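Local coordinates for protein aminoglycoside phosphotransferase (PDB 6EF6) that phosphorylates (S)-1-amino-2-propanol as the kinase of the aminoacetone utilization microcompartment of Mycobacterium smegmatis, and has a protein-kinase-like phosphotransferase fold, at residues A[96-100]-A[247-253]; A[64-68]-A[131-136]; A[230-234]-A[264-270]. One frame throughout, in Å; residues are numbered along the deposited sequence. Where two conformers were deposited one is given.

Contact 1 of 3, residues A[96-100]-A[247-253]; sequences DVTVP and TITVIDF. With NA (sodium ion), chain D; BEZ (benzoic acid), chain B.
Val-97 CG1 and Val-250 CG2 meet at 3.6 Å in the apolar centre of this contact. Here the loop after helix 78-94 crosses segment 247-253 steeply, with 69° between their end-to-end directions. Strand 248-250 is half of the two-stranded antiparallel sheet 237-239/248-250 in the larger lobe of the kinase-like fold. Val-99 CG1 reaches the Phe-253 ring at 3.8 Å from CZ, and the two side chains lie at about a right angle. Trp-87 and His-229 each stack edge-to-face with that ring. Pro-100 CG and the Ile-251 side chain both touch the benzoic acid ring, Ile-251 CD1 at 3.7 Å from its C2. Val-250 O is buried without a hydrogen-bond partner in the model. Pro-100 CD lies 3.1 Å from it, and the Phe-253 ring presents its edge to it in plane. The direct backbone bond runs from Val-250 N to Thr-98 O, 2.9 Å long with 161° at the hydrogen. Further along, Asp-252 N gives a weak bond to benzoic acid O1. Asp-252 OD2 binds the sodium ion at 2.6 Å, together with Asp-231. At the polar edge, one water accepts from Thr-98 N at 3.0 Å and donates to Ile-248 O at 2.7 Å.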
ATOM      1  N   ASP A  96      -7.670  -7.776  15.938  1.00 29.37           N
ATOM      2  CA  ASP A  96      -8.789  -8.427  15.276  1.00 35.16           C
ATOM      3  C   ASP A  96      -8.709  -8.318  13.770  1.00 32.35           C
ATOM      4  O   ASP A  96      -9.645  -8.729  13.078  1.00 35.72           O
ATOM      5  CB  ASP A  96     -10.122  -7.876  15.781  1.00 43.68           C
ATOM      6  CG  ASP A  96     -10.329  -6.453  15.404  1.00 52.15           C
ATOM      7  OD1 ASP A  96      -9.374  -5.664  15.543  1.00 55.62           O
ATOM      8  OD2 ASP A  96     -11.452  -6.118  14.967  1.00 60.59           O
ATOM      9  N   VAL A  97      -7.607  -7.790  13.252  1.00 24.45           N
ATOM     10  CA  VAL A  97      -7.375  -7.760  11.807  1.00 23.30           C
ATOM     11  C   VAL A  97      -6.845  -9.117  11.376  1.00 23.20           C
ATOM     12  O   VAL A  97      -5.901  -9.637  11.984  1.00 25.16           O
ATOM     13  CB  VAL A  97      -6.359  -6.666  11.445  1.00 20.94           C
ATOM     14  CG1 VAL A  97      -6.141  -6.587   9.939  1.00 21.61           C
ATOM     15  CG2 VAL A  97      -6.852  -5.321  11.937  1.00 28.75           C
ATOM     16  N   THR A  98      -7.424  -9.668  10.312  1.00 21.97           N
ATOM     17  CA  THR A  98      -6.927 -10.900   9.707  1.00 22.30           C
ATOM     18  C   THR A  98      -5.817 -10.543   8.716  1.00 19.86           C
ATOM     19  O   THR A  98      -6.015  -9.705   7.835  1.00 19.31           O
ATOM     20  CB  THR A  98      -8.066 -11.601   8.986  1.00 28.43           C
ATOM     21  OG1 THR A  98      -9.149 -11.819   9.916  1.00 34.70           O
ATOM     22  CG2 THR A  98      -7.597 -12.895   8.405  1.00 26.62           C
ATOM     23  N   VAL A  99      -4.661 -11.198   8.850  1.00 20.37           N
ATOM     24  CA  VAL A  99      -3.492 -10.944   8.009  1.00 19.24           C
ATOM     25  C   VAL A  99      -2.908 -12.259   7.497  1.00 21.78           C
ATOM     26  O   VAL A  99      -3.298 -13.316   7.987  1.00 24.88           O
ATOM     27  CB  VAL A  99      -2.428 -10.118   8.763  1.00 23.89           C
ATOM     28  CG1 VAL A  99      -2.984  -8.790   9.232  1.00 22.27           C
ATOM     29  CG2 VAL A  99      -1.856 -10.866   9.955  1.00 26.04           C
ATOM     30  N   PRO A 100      -1.949 -12.242   6.588  1.00 22.24           N
ATOM     31  CA  PRO A 100      -1.368 -13.506   6.114  1.00 25.09           C
ATOM     32  C   PRO A 100      -0.542 -14.194   7.183  1.00 23.14           C
ATOM     33  O   PRO A 100       0.040 -13.553   8.060  1.00 24.59           O
ATOM     34  CB  PRO A 100      -0.469 -13.077   4.953  1.00 29.83           C
ATOM     35  CG  PRO A 100      -0.989 -11.671   4.553  1.00 33.09           C
ATOM     36  CD  PRO A 100      -1.375 -11.086   5.871  1.00 23.70           C
ATOM     37  N   THR A 247     -14.868 -12.991   5.855  1.00 34.74           N
ATOM     38  CA  THR A 247     -13.474 -12.936   6.282  1.00 30.07           C
ATOM     39  C   THR A 247     -12.690 -12.024   5.349  1.00 25.18           C
ATOM     40  O   THR A 247     -12.636 -12.262   4.140  1.00 30.08           O
ATOM     41  CB  THR A 247     -12.864 -14.339   6.302  1.00 31.62           C
ATOM     42  OG1 THR A 247     -13.666 -15.201   7.121  1.00 36.52           O
ATOM     43  CG2 THR A 247     -11.456 -14.276   6.864  1.00 30.82           C
ATOM     44  N   ILE A 248     -12.146 -10.953   5.898  1.00 22.86           N
ATOM     45  CA  ILE A 248     -11.404  -9.962   5.132  1.00 21.35           C
ATOM     46  C   ILE A 248      -9.948 -10.034   5.556  1.00 26.76           C
ATOM     47  O   ILE A 248      -9.622  -9.763   6.720  1.00 26.73           O
ATOM     48  CB  ILE A 248     -11.959  -8.544   5.347  1.00 22.21           C
ATOM     49  CG1 ILE A 248     -13.459  -8.557   5.023  1.00 25.74           C
ATOM     50  CG2 ILE A 248     -11.257  -7.559   4.471  1.00 22.30           C
ATOM     51  CD1 ILE A 248     -14.234  -7.434   5.694  1.00 30.86           C
ATOM     52  N   THR A 249      -9.061 -10.374   4.617  1.00 22.27           N
ATOM     53  CA  THR A 249      -7.632 -10.469   4.913  1.00 18.92           C
ATOM     54  C   THR A 249      -6.886  -9.306   4.301  1.00 19.06           C
ATOM     55  O   THR A 249      -6.960  -9.091   3.092  1.00 19.18           O
ATOM     56  CB  THR A 249      -7.054 -11.780   4.364  1.00 20.45           C
ATOM     57  OG1 THR A 249      -7.814 -12.892   4.840  1.00 24.20           O
ATOM     58  CG2 THR A 249      -5.637 -11.994   4.823  1.00 22.06           C
ATOM     59  N   VAL A 250      -6.145  -8.570   5.117  1.00 17.35           N
ATOM     60  CA  VAL A 250      -5.301  -7.501   4.615  1.00 16.49           C
ATOM     61  C   VAL A 250      -4.008  -8.115   4.113  1.00 17.39           C
ATOM     62  O   VAL A 250      -3.369  -8.886   4.842  1.00 19.09           O
ATOM     63  CB  VAL A 250      -4.988  -6.489   5.725  1.00 17.41           C
ATOM     64  CG1 VAL A 250      -4.140  -5.315   5.136  1.00 16.12           C
ATOM     65  CG2 VAL A 250      -6.257  -5.959   6.358  1.00 17.07           C
ATOM     66  N   ILE A 251      -3.673  -7.851   2.842  1.00 16.64           N
ATOM     67  CA  ILE A 251      -2.480  -8.425   2.240  1.00 18.09           C
ATOM     68  C   ILE A 251      -1.516  -7.288   1.871  1.00 16.83           C
ATOM     69  O   ILE A 251      -1.823  -6.090   1.984  1.00 16.13           O
ATOM     70  CB  ILE A 251      -2.821  -9.299   1.011  1.00 18.34           C
ATOM     71  CG1 ILE A 251      -3.416  -8.470  -0.117  1.00 18.90           C
ATOM     72  CG2 ILE A 251      -3.742 -10.447   1.414  1.00 21.65           C
ATOM     73  CD1 ILE A 251      -3.288  -9.125  -1.486  1.00 21.46           C
ATOM     74  N   ASP A 252      -0.332  -7.668   1.381  1.00 19.89           N
ATOM     75  CA  ASP A 252       0.605  -6.740   0.749  1.00 18.98           C
ATOM     76  C   ASP A 252       1.019  -5.612   1.688  1.00 16.86           C
ATOM     77  O   ASP A 252       0.868  -4.428   1.393  1.00 16.91           O
ATOM     78  CB  ASP A 252       0.039  -6.179  -0.558  1.00 21.24           C
ATOM     79  CG  ASP A 252       1.085  -5.431  -1.378  1.00 25.92           C
ATOM     80  OD1 ASP A 252       2.273  -5.510  -1.029  1.00 24.49           O
ATOM     81  OD2 ASP A 252       0.698  -4.761  -2.360  1.00 26.98           O
ATOM     82  N   PHE A 253       1.651  -6.036   2.790  1.00 17.56           N
ATOM     83  CA  PHE A 253       2.305  -5.124   3.741  1.00 18.98           C
ATOM     84  C   PHE A 253       3.686  -4.661   3.243  1.00 19.65           C
ATOM     85  O   PHE A 253       4.483  -4.133   4.027  1.00 19.06           O
ATOM     86  CB  PHE A 253       2.396  -5.759   5.155  1.00 18.09           C
ATOM     87  CG  PHE A 253       1.129  -5.767   5.936  1.00 16.27           C
ATOM     88  CD1 PHE A 253       0.078  -6.649   5.633  1.00 17.93           C
ATOM     89  CD2 PHE A 253       1.001  -4.988   7.079  1.00 17.42           C
ATOM     90  CE1 PHE A 253      -1.073  -6.681   6.395  1.00 16.89           C
ATOM     91  CE2 PHE A 253      -0.171  -5.030   7.826  1.00 17.21           C
ATOM     92  CZ  PHE A 253      -1.197  -5.862   7.504  1.00 16.81           C
TER
HETATM   93 NA    NA D 403       1.785  -2.449  -2.837  1.00 44.00          NA
HETATM   94  C   BEZ B 401       1.634 -10.132  -0.387  1.00 33.55           C
HETATM   95  O1  BEZ B 401       2.147  -9.695   0.643  1.00 31.00           O
HETATM   96  O2  BEZ B 401       2.022  -9.697  -1.508  1.00 36.59           O
HETATM   97  C1  BEZ B 401       0.563 -11.162  -0.264  1.00 28.18           C
HETATM   98  C2  BEZ B 401      -0.315 -11.388  -1.308  1.00 32.25           C
HETATM   99  C3  BEZ B 401      -1.304 -12.355  -1.174  1.00 35.12           C
HETATM  100  C4  BEZ B 401      -1.416 -13.076   0.007  1.00 34.21           C
HETATM  101  C5  BEZ B 401      -0.528 -12.847   1.053  1.00 29.93           C
HETATM  102  C6  BEZ B 401       0.449 -11.883   0.915  1.00 33.39           C
HETATM  103  O   HOH W   1      -9.662  -8.208   8.919  1.00 30.53           O
HETATM  104  O   HOH W   2     -12.072 -10.646   8.819  1.00 35.51           O
HETATM  105  O   HOH W   3       2.683  -2.600  -0.825  1.00 24.42           O
HETATM  106  O   HOH W   4       3.361  -4.238  -3.489  1.00 30.42           O
HETATM  107  O   HOH W   5       2.977  -0.975  -3.569  1.00 45.09           O

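Contact 2 of 3, residues A[64-68]-A[131-136]; sequences HQSIL and MVGGAE. With BEZ (benzoic acid), chain B.
Gln-65 NE2 donates to Glu-136 OE1 at 3.0 Å with a nearly straight 168° at the hydrogen. Glu-60 OE1 is a second, weak partner. The Glu-136 oxygen lies in the amide plane of Gln-65. NE2 meets it from above the carboxylate plane, 57° out of it; the amide and carboxylate planes stand 87° apart. The Met-131 chain bends at chi2, which carries SD and CE over the Gln-65 side chain. It crosses that side chain at a slant, with CE 3.7 Å from OE1. The backbones are joined through a water that donates to Gln-65 O at 2.7 Å and accepts from Met-131 N at 2.9 Å. Deeper in, Ile-67 CD1 is the hub. It touches Ala-135 CB at 3.8 Å, Val-132 CG2 at 4.1 Å and benzoic acid C4 at 3.5 Å. Val-132 to Ala-135 form a type II beta turn with Gly-134 at positive phi. The contact ties strand 64-70 of the five-stranded sheet to the segment leaving strand 124-130, consistent with the hinge between the lobes of a kinase-like fold. Its chemistry is divided: polar links lie toward the outside, and an apolar patch meets the C4 end of the ligand ring, far from the carboxylate.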
ATOM      1  N   HIS A  64      -3.430 -28.998  -1.845  1.00 44.83           N
ATOM      2  CA  HIS A  64      -2.799 -27.904  -1.119  1.00 39.09           C
ATOM      3  C   HIS A  64      -2.766 -26.635  -1.967  1.00 36.53           C
ATOM      4  O   HIS A  64      -2.420 -26.680  -3.150  1.00 38.91           O
ATOM      5  CB  HIS A  64      -1.379 -28.314  -0.741  1.00 39.39           C
ATOM      6  CG  HIS A  64      -0.588 -27.228  -0.089  1.00 57.50           C
ATOM      7  ND1 HIS A  64      -0.830 -26.803   1.200  1.00 64.16           N
ATOM      8  CD2 HIS A  64       0.434 -26.471  -0.552  1.00 64.95           C
ATOM      9  CE1 HIS A  64       0.014 -25.833   1.504  1.00 67.21           C
ATOM     10  NE2 HIS A  64       0.794 -25.615   0.461  1.00 65.75           N
ATOM     11  N   GLN A  65      -3.152 -25.511  -1.367  1.00 37.06           N
ATOM     12  CA  GLN A  65      -2.982 -24.188  -1.953  1.00 35.38           C
ATOM     13  C   GLN A  65      -2.168 -23.327  -1.005  1.00 31.90           C
ATOM     14  O   GLN A  65      -2.318 -23.434   0.214  1.00 33.04           O
ATOM     15  CB  GLN A  65      -4.325 -23.495  -2.169  1.00 38.86           C
ATOM     16  CG  GLN A  65      -5.154 -24.083  -3.293  1.00 43.64           C
ATOM     17  CD  GLN A  65      -6.447 -23.314  -3.504  1.00 44.52           C
ATOM     18  OE1 GLN A  65      -7.145 -22.993  -2.550  1.00 43.31           O
ATOM     19  NE2 GLN A  65      -6.764 -23.013  -4.750  1.00 45.43           N
ATOM     20  N   SER A  66      -1.295 -22.491  -1.568  1.00 30.07           N
ATOM     21  CA  SER A  66      -0.566 -21.488  -0.796  1.00 26.72           C
ATOM     22  C   SER A  66      -0.112 -20.380  -1.740  1.00 26.38           C
ATOM     23  O   SER A  66      -0.394 -20.414  -2.934  1.00 28.24           O
ATOM     24  CB  SER A  66       0.579 -22.118   0.014  1.00 27.95           C
ATOM     25  OG  SER A  66       1.493 -22.822  -0.818  1.00 30.81           O
ATOM     26  N   ILE A  67       0.529 -19.358  -1.177  1.00 25.75           N
ATOM     27  CA  ILE A  67       0.892 -18.158  -1.919  1.00 27.66           C
ATOM     28  C   ILE A  67       2.382 -17.878  -1.786  1.00 26.90           C
ATOM     29  O   ILE A  67       2.918 -17.804  -0.670  1.00 28.51           O
ATOM     30  CB  ILE A  67       0.058 -16.946  -1.469  1.00 27.17           C
ATOM     31  CG1 ILE A  67      -1.404 -17.194  -1.871  1.00 31.48           C
ATOM     32  CG2 ILE A  67       0.599 -15.693  -2.109  1.00 27.25           C
ATOM     33  CD1 ILE A  67      -2.374 -16.246  -1.232  1.00 43.08           C
ATOM     34  N   LEU A  68       3.053 -17.692  -2.915  1.00 25.13           N
ATOM     35  CA  LEU A  68       4.482 -17.402  -2.908  1.00 28.03           C
ATOM     36  C   LEU A  68       4.723 -15.982  -3.423  1.00 26.00           C
ATOM     37  O   LEU A  68       4.317 -15.651  -4.545  1.00 29.69           O
ATOM     38  CB  LEU A  68       5.217 -18.429  -3.775  1.00 30.99           C
ATOM     39  CG  LEU A  68       6.721 -18.454  -3.658  1.00 36.49           C
ATOM     40  CD1 LEU A  68       7.157 -18.968  -2.312  1.00 34.63           C
ATOM     41  CD2 LEU A  68       7.279 -19.368  -4.766  1.00 41.14           C
ATOM     42  N   MET A 131      -2.693 -20.033   2.193  1.00 28.54           N
ATOM     43  CA  MET A 131      -3.749 -19.587   1.293  1.00 25.98           C
ATOM     44  C   MET A 131      -4.634 -18.558   2.006  1.00 29.12           C
ATOM     45  O   MET A 131      -4.827 -18.596   3.227  1.00 27.07           O
ATOM     46  CB  MET A 131      -4.574 -20.787   0.804  1.00 27.52           C
ATOM     47  CG  MET A 131      -5.614 -20.457  -0.222  1.00 32.41           C
ATOM     48  SD  MET A 131      -4.933 -19.564  -1.612  1.00 30.50           S
ATOM     49  CE  MET A 131      -6.357 -19.352  -2.655  1.00 34.52           C
ATOM     50  N   VAL A 132      -5.124 -17.595   1.228  1.00 30.02           N
ATOM     51  CA  VAL A 132      -5.984 -16.517   1.706  1.00 26.59           C
ATOM     52  C   VAL A 132      -7.288 -16.580   0.926  1.00 28.68           C
ATOM     53  O   VAL A 132      -7.269 -16.625  -0.308  1.00 25.98           O
ATOM     54  CB  VAL A 132      -5.304 -15.155   1.492  1.00 24.81           C
ATOM     55  CG1 VAL A 132      -6.283 -14.010   1.812  1.00 27.61           C
ATOM     56  CG2 VAL A 132      -4.045 -15.031   2.338  1.00 27.05           C
ATOM     57  N   GLY A 133      -8.419 -16.578   1.639  1.00 30.15           N
ATOM     58  CA  GLY A 133      -9.704 -16.546   0.958  1.00 32.06           C
ATOM     59  C   GLY A 133      -9.847 -15.302   0.097  1.00 34.62           C
ATOM     60  O   GLY A 133      -9.706 -14.170   0.579  1.00 27.37           O
ATOM     61  N   GLY A 134     -10.150 -15.505  -1.180  1.00 31.57           N
ATOM     62  CA  GLY A 134     -10.288 -14.428  -2.132  1.00 30.47           C
ATOM     63  C   GLY A 134      -9.133 -14.341  -3.102  1.00 32.43           C
ATOM     64  O   GLY A 134      -9.214 -13.580  -4.076  1.00 33.20           O
ATOM     65  N   ALA A 135      -8.060 -15.106  -2.881  1.00 30.22           N
ATOM     66  CA  ALA A 135      -6.886 -15.004  -3.736  1.00 28.99           C
ATOM     67  C   ALA A 135      -6.958 -15.883  -4.974  1.00 32.34           C
ATOM     68  O   ALA A 135      -6.213 -15.635  -5.918  1.00 31.70           O
ATOM     69  CB  ALA A 135      -5.629 -15.379  -2.943  1.00 29.78           C
ATOM     70  N   GLU A 136      -7.798 -16.912  -4.992  1.00 35.07           N
ATOM     71  CA  GLU A 136      -7.865 -17.747  -6.178  1.00 37.35           C
ATOM     72  C   GLU A 136      -8.503 -16.948  -7.313  1.00 34.87           C
ATOM     73  O   GLU A 136      -9.468 -16.220  -7.090  1.00 33.05           O
ATOM     74  CB  GLU A 136      -8.678 -19.010  -5.911  1.00 40.95           C
ATOM     75  CG  GLU A 136      -8.661 -19.968  -7.084  1.00 49.35           C
ATOM     76  CD  GLU A 136      -9.378 -21.267  -6.793  1.00 60.22           C
ATOM     77  OE1 GLU A 136      -9.302 -21.750  -5.643  1.00 54.25           O
ATOM     78  OE2 GLU A 136     -10.017 -21.802  -7.725  1.00 71.97           O
TER
HETATM   79  C   BEZ B 401       1.634 -10.132  -0.387  1.00 33.55           C
HETATM   80  O1  BEZ B 401       2.147  -9.695   0.643  1.00 31.00           O
HETATM   81  O2  BEZ B 401       2.022  -9.697  -1.508  1.00 36.59           O
HETATM   82  C1  BEZ B 401       0.563 -11.162  -0.264  1.00 28.18           C
HETATM   83  C2  BEZ B 401      -0.315 -11.388  -1.308  1.00 32.25           C
HETATM   84  C3  BEZ B 401      -1.304 -12.355  -1.174  1.00 35.12           C
HETATM   85  C4  BEZ B 401      -1.416 -13.076   0.007  1.00 34.21           C
HETATM   86  C5  BEZ B 401      -0.528 -12.847   1.053  1.00 29.93           C
HETATM   87  C6  BEZ B 401       0.449 -11.883   0.915  1.00 33.39           C
HETATM   88  O   HOH W   6      -2.308 -22.782   2.885  1.00 36.30           O

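Contact 3 of 3, residues A[230-234]-A[264-270]; sequences ADLRL and DFGTAVS. With NA (sodium ion), chain D.
Thr-267 OG1 is both acceptor and donor. It receives Leu-232 N at 2.9 Å and donates to Asp-264 O at 2.7 Å. OG1 sits between its own backbone N and carbonyl carbon (chi1 76°), where it can serve both. Asp-264 O also accepts Ala-268 N, from the same face of its plane. Ala-230 N bonds to Asp-264 OD1 at 3.0 Å, while OD2 takes His-158. Asp-231 N is bonded with His-229 ND1. A water joins Leu-234 N to Ala-268 O. Ser-270 OG donates to Thr-267 O, accepts Arg-310 NE, and lies 3.3 Å from Arg-233 CG. The loop 230-234 belongs to an HADLRLAN sequence, the HxDxxxxN catalytic-loop pattern of kinase-like phosphotransferases. Helix 263-268 holds this loop through Asp-264 and Thr-267. The DFG sequence of 264-266 is helical here and is probably not the kinase motif of that name. Arg-233, in the conformer described, meets Asp-231 side-on, NE to OD1 at 2.8 Å and NH2 to OD2 at 2.9 Å. Asp-231 OD1 also has Arg-310 as a salt-bridge partner, and OD2 binds the sodium ion at 2.2 Å. Ala-230 N and Leu-232 N are thus met by helix side-chain oxygens, and the Asp-231 carboxylate is fixed by two arginines and a metal.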
ATOM      1  N   ALA A 230       0.439   1.549   4.573  1.00 14.09           N
ATOM      2  CA  ALA A 230       0.837   2.458   3.496  1.00 15.29           C
ATOM      3  C   ALA A 230       0.440   1.980   2.114  1.00 15.97           C
ATOM      4  O   ALA A 230       0.828   2.617   1.144  1.00 16.14           O
ATOM      5  CB  ALA A 230       2.309   2.842   3.568  1.00 15.93           C
ATOM      6  N   ASP A 231      -0.403   0.955   1.975  1.00 15.03           N
ATOM      7  CA  ASP A 231      -0.971   0.568   0.672  1.00 13.82           C
ATOM      8  C   ASP A 231      -2.354  -0.043   0.853  1.00 13.22           C
ATOM      9  O   ASP A 231      -2.673  -1.108   0.306  1.00 15.08           O
ATOM     10  CB  ASP A 231      -0.039  -0.309  -0.171  1.00 16.17           C
ATOM     11  CG  ASP A 231      -0.451  -0.335  -1.641  1.00 17.71           C
ATOM     12  OD1 ASP A 231      -1.208   0.538  -2.112  1.00 19.55           O
ATOM     13  OD2 ASP A 231      -0.051  -1.335  -2.296  1.00 19.73           O
ATOM     14  N   LEU A 232      -3.202   0.648   1.606  1.00 14.18           N
ATOM     15  CA  LEU A 232      -4.534   0.145   1.968  1.00 15.90           C
ATOM     16  C   LEU A 232      -5.595   0.535   0.950  1.00 16.47           C
ATOM     17  O   LEU A 232      -6.646   1.120   1.254  1.00 17.76           O
ATOM     18  CB  LEU A 232      -4.890   0.613   3.367  1.00 15.73           C
ATOM     19  CG  LEU A 232      -4.123  -0.093   4.497  1.00 14.27           C
ATOM     20  CD1 LEU A 232      -4.378   0.596   5.848  1.00 14.38           C
ATOM     21  CD2 LEU A 232      -4.466  -1.566   4.565  1.00 16.80           C
ATOM     22  N   ARG A 233      -5.287   0.149  -0.268  1.00 17.56           N
ATOM     23  CA  ARG A 233      -6.233   0.151  -1.380  0.53 18.01           C
ATOM     24  C   ARG A 233      -7.264  -0.950  -1.206  1.00 18.87           C
ATOM     25  O   ARG A 233      -6.977  -1.993  -0.619  1.00 19.19           O
ATOM     26  CB  ARG A 233      -5.493  -0.189  -2.667  0.53 19.00           C
ATOM     27  CG  ARG A 233      -4.604   0.887  -3.096  0.53 17.11           C
ATOM     28  CD  ARG A 233      -3.932   0.559  -4.411  0.53 20.87           C
ATOM     29  NE  ARG A 233      -2.792  -0.340  -4.253  0.53 21.45           N
ATOM     30  CZ  ARG A 233      -2.710  -1.586  -4.729  0.53 21.85           C
ATOM     31  NH1 ARG A 233      -3.712  -2.137  -5.400  0.53 28.48           N
ATOM     32  NH2 ARG A 233      -1.607  -2.307  -4.515  0.53 25.59           N
ATOM     33  N   LEU A 234      -8.475  -0.757  -1.766  1.00 18.23           N
ATOM     34  CA  LEU A 234      -9.495  -1.786  -1.671  1.00 18.61           C
ATOM     35  C   LEU A 234      -8.995  -3.140  -2.178  1.00 19.61           C
ATOM     36  O   LEU A 234      -9.344  -4.182  -1.631  1.00 20.31           O
ATOM     37  CB  LEU A 234     -10.724  -1.327  -2.463  1.00 19.83           C
ATOM     38  CG  LEU A 234     -11.520  -0.138  -1.908  1.00 17.10           C
ATOM     39  CD1 LEU A 234     -12.379   0.491  -3.033  1.00 23.25           C
ATOM     40  CD2 LEU A 234     -12.402  -0.523  -0.771  1.00 21.14           C
ATOM     41  N   ASP A 264      -2.845   6.675   5.185  1.00 12.94           N
ATOM     42  CA  ASP A 264      -3.546   5.460   4.775  1.00 12.99           C
ATOM     43  C   ASP A 264      -4.886   5.763   4.090  1.00 13.62           C
ATOM     44  O   ASP A 264      -5.305   5.008   3.173  1.00 14.00           O
ATOM     45  CB  ASP A 264      -3.765   4.535   5.975  1.00 13.01           C
ATOM     46  CG  ASP A 264      -2.559   3.732   6.362  1.00 14.45           C
ATOM     47  OD1 ASP A 264      -1.706   3.397   5.518  1.00 15.04           O
ATOM     48  OD2 ASP A 264      -2.497   3.378   7.573  1.00 14.69           O
ATOM     49  N   PHE A 265      -5.558   6.875   4.454  1.00 12.35           N
ATOM     50  CA  PHE A 265      -6.775   7.228   3.720  1.00 13.53           C
ATOM     51  C   PHE A 265      -6.478   7.616   2.266  1.00 11.63           C
ATOM     52  O   PHE A 265      -7.212   7.253   1.326  1.00 13.54           O
ATOM     53  CB  PHE A 265      -7.609   8.360   4.371  1.00 12.60           C
ATOM     54  CG  PHE A 265      -8.765   8.735   3.512  1.00 13.98           C
ATOM     55  CD1 PHE A 265      -9.797   7.827   3.310  1.00 15.03           C
ATOM     56  CD2 PHE A 265      -8.806   9.982   2.891  1.00 15.19           C
ATOM     57  CE1 PHE A 265     -10.834   8.112   2.447  1.00 16.80           C
ATOM     58  CE2 PHE A 265      -9.870  10.297   2.039  1.00 13.69           C
ATOM     59  CZ  PHE A 265     -10.898   9.375   1.840  1.00 15.89           C
ATOM     60  N   GLY A 266      -5.416   8.390   2.031  1.00 12.42           N
ATOM     61  CA  GLY A 266      -5.035   8.642   0.645  1.00 11.54           C
ATOM     62  C   GLY A 266      -4.823   7.369  -0.127  1.00 11.80           C
ATOM     63  O   GLY A 266      -5.237   7.256  -1.285  1.00 12.58           O
ATOM     64  N   THR A 267      -4.226   6.356   0.504  1.00 12.06           N
ATOM     65  CA  THR A 267      -4.006   5.120  -0.221  1.00 12.76           C
ATOM     66  C   THR A 267      -5.332   4.406  -0.545  1.00 13.40           C
ATOM     67  O   THR A 267      -5.394   3.694  -1.535  1.00 13.65           O
ATOM     68  CB  THR A 267      -3.021   4.177   0.484  1.00 13.18           C
ATOM     69  OG1 THR A 267      -3.618   3.510   1.604  1.00 14.11           O
ATOM     70  CG2 THR A 267      -1.731   4.876   0.880  1.00 14.99           C
ATOM     71  N   ALA A 268      -6.370   4.563   0.287  1.00 12.69           N
ATOM     72  CA  ALA A 268      -7.679   3.966   0.046  1.00 13.36           C
ATOM     73  C   ALA A 268      -8.253   4.377  -1.301  1.00 14.43           C
ATOM     74  O   ALA A 268      -9.038   3.621  -1.883  1.00 16.48           O
ATOM     75  CB  ALA A 268      -8.613   4.397   1.163  1.00 14.88           C
ATOM     76  N   VAL A 269      -7.944   5.585  -1.778  1.00 13.47           N
ATOM     77  CA  VAL A 269      -8.483   6.087  -3.026  1.00 12.40           C
ATOM     78  C   VAL A 269      -7.417   6.145  -4.122  1.00 13.14           C
ATOM     79  O   VAL A 269      -7.562   6.867  -5.122  1.00 14.01           O
ATOM     80  CB  VAL A 269      -9.205   7.419  -2.832  1.00 12.12           C
ATOM     81  CG1 VAL A 269     -10.490   7.201  -2.009  1.00 14.80           C
ATOM     82  CG2 VAL A 269      -8.349   8.444  -2.156  1.00 14.26           C
ATOM     83  N   SER A 270      -6.438   5.253  -4.037  1.00 12.72           N
ATOM     84  CA  SER A 270      -5.362   5.181  -5.028  1.00 13.00           C
ATOM     85  C   SER A 270      -5.942   5.061  -6.418  1.00 15.47           C
ATOM     86  O   SER A 270      -6.743   4.146  -6.705  1.00 15.88           O
ATOM     87  CB  SER A 270      -4.484   3.957  -4.801  1.00 14.42           C
ATOM     88  OG  SER A 270      -3.748   4.041  -3.594  1.00 13.86           O
TER
HETATM   89 NA    NA D 403       1.785  -2.449  -2.837  1.00 44.00          NA
HETATM   90  O   HOH W   7      -8.905   1.514  -3.370  1.00 22.38           O
HETATM   91  O   HOH W   3       2.683  -2.600  -0.825  1.00 24.42           O
HETATM   92  O   HOH W   4       3.361  -4.238  -3.489  1.00 30.42           O
HETATM   93  O   HOH W   5       2.977  -0.975  -3.569  1.00 45.09           O

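In the fold
Along the chain the segments run 64-68, 96-100, 131-136, 230-234, 247-253, 264-270. Contact 1 therefore interlaces with both others, whereas contact 2 closes before contact 3 opens. The centre of contact 1 is about 13 Å from that of contact 2 and about 14 Å from that of contact 3. Contacts 2 and 3 do not touch, with nearest atoms about 10 Å apart. Thr-249 packs on Val-132 to join contacts 1 and 2, which share the benzoic acid. Val-250 packs on Leu-232 to join contacts 1 and 3, which share the sodium ion and its waters. Contact 1 thus joins the benzoic acid pocket, probably the nucleotide side, to the sodium site; contact 2 brings in the five-stranded sheet.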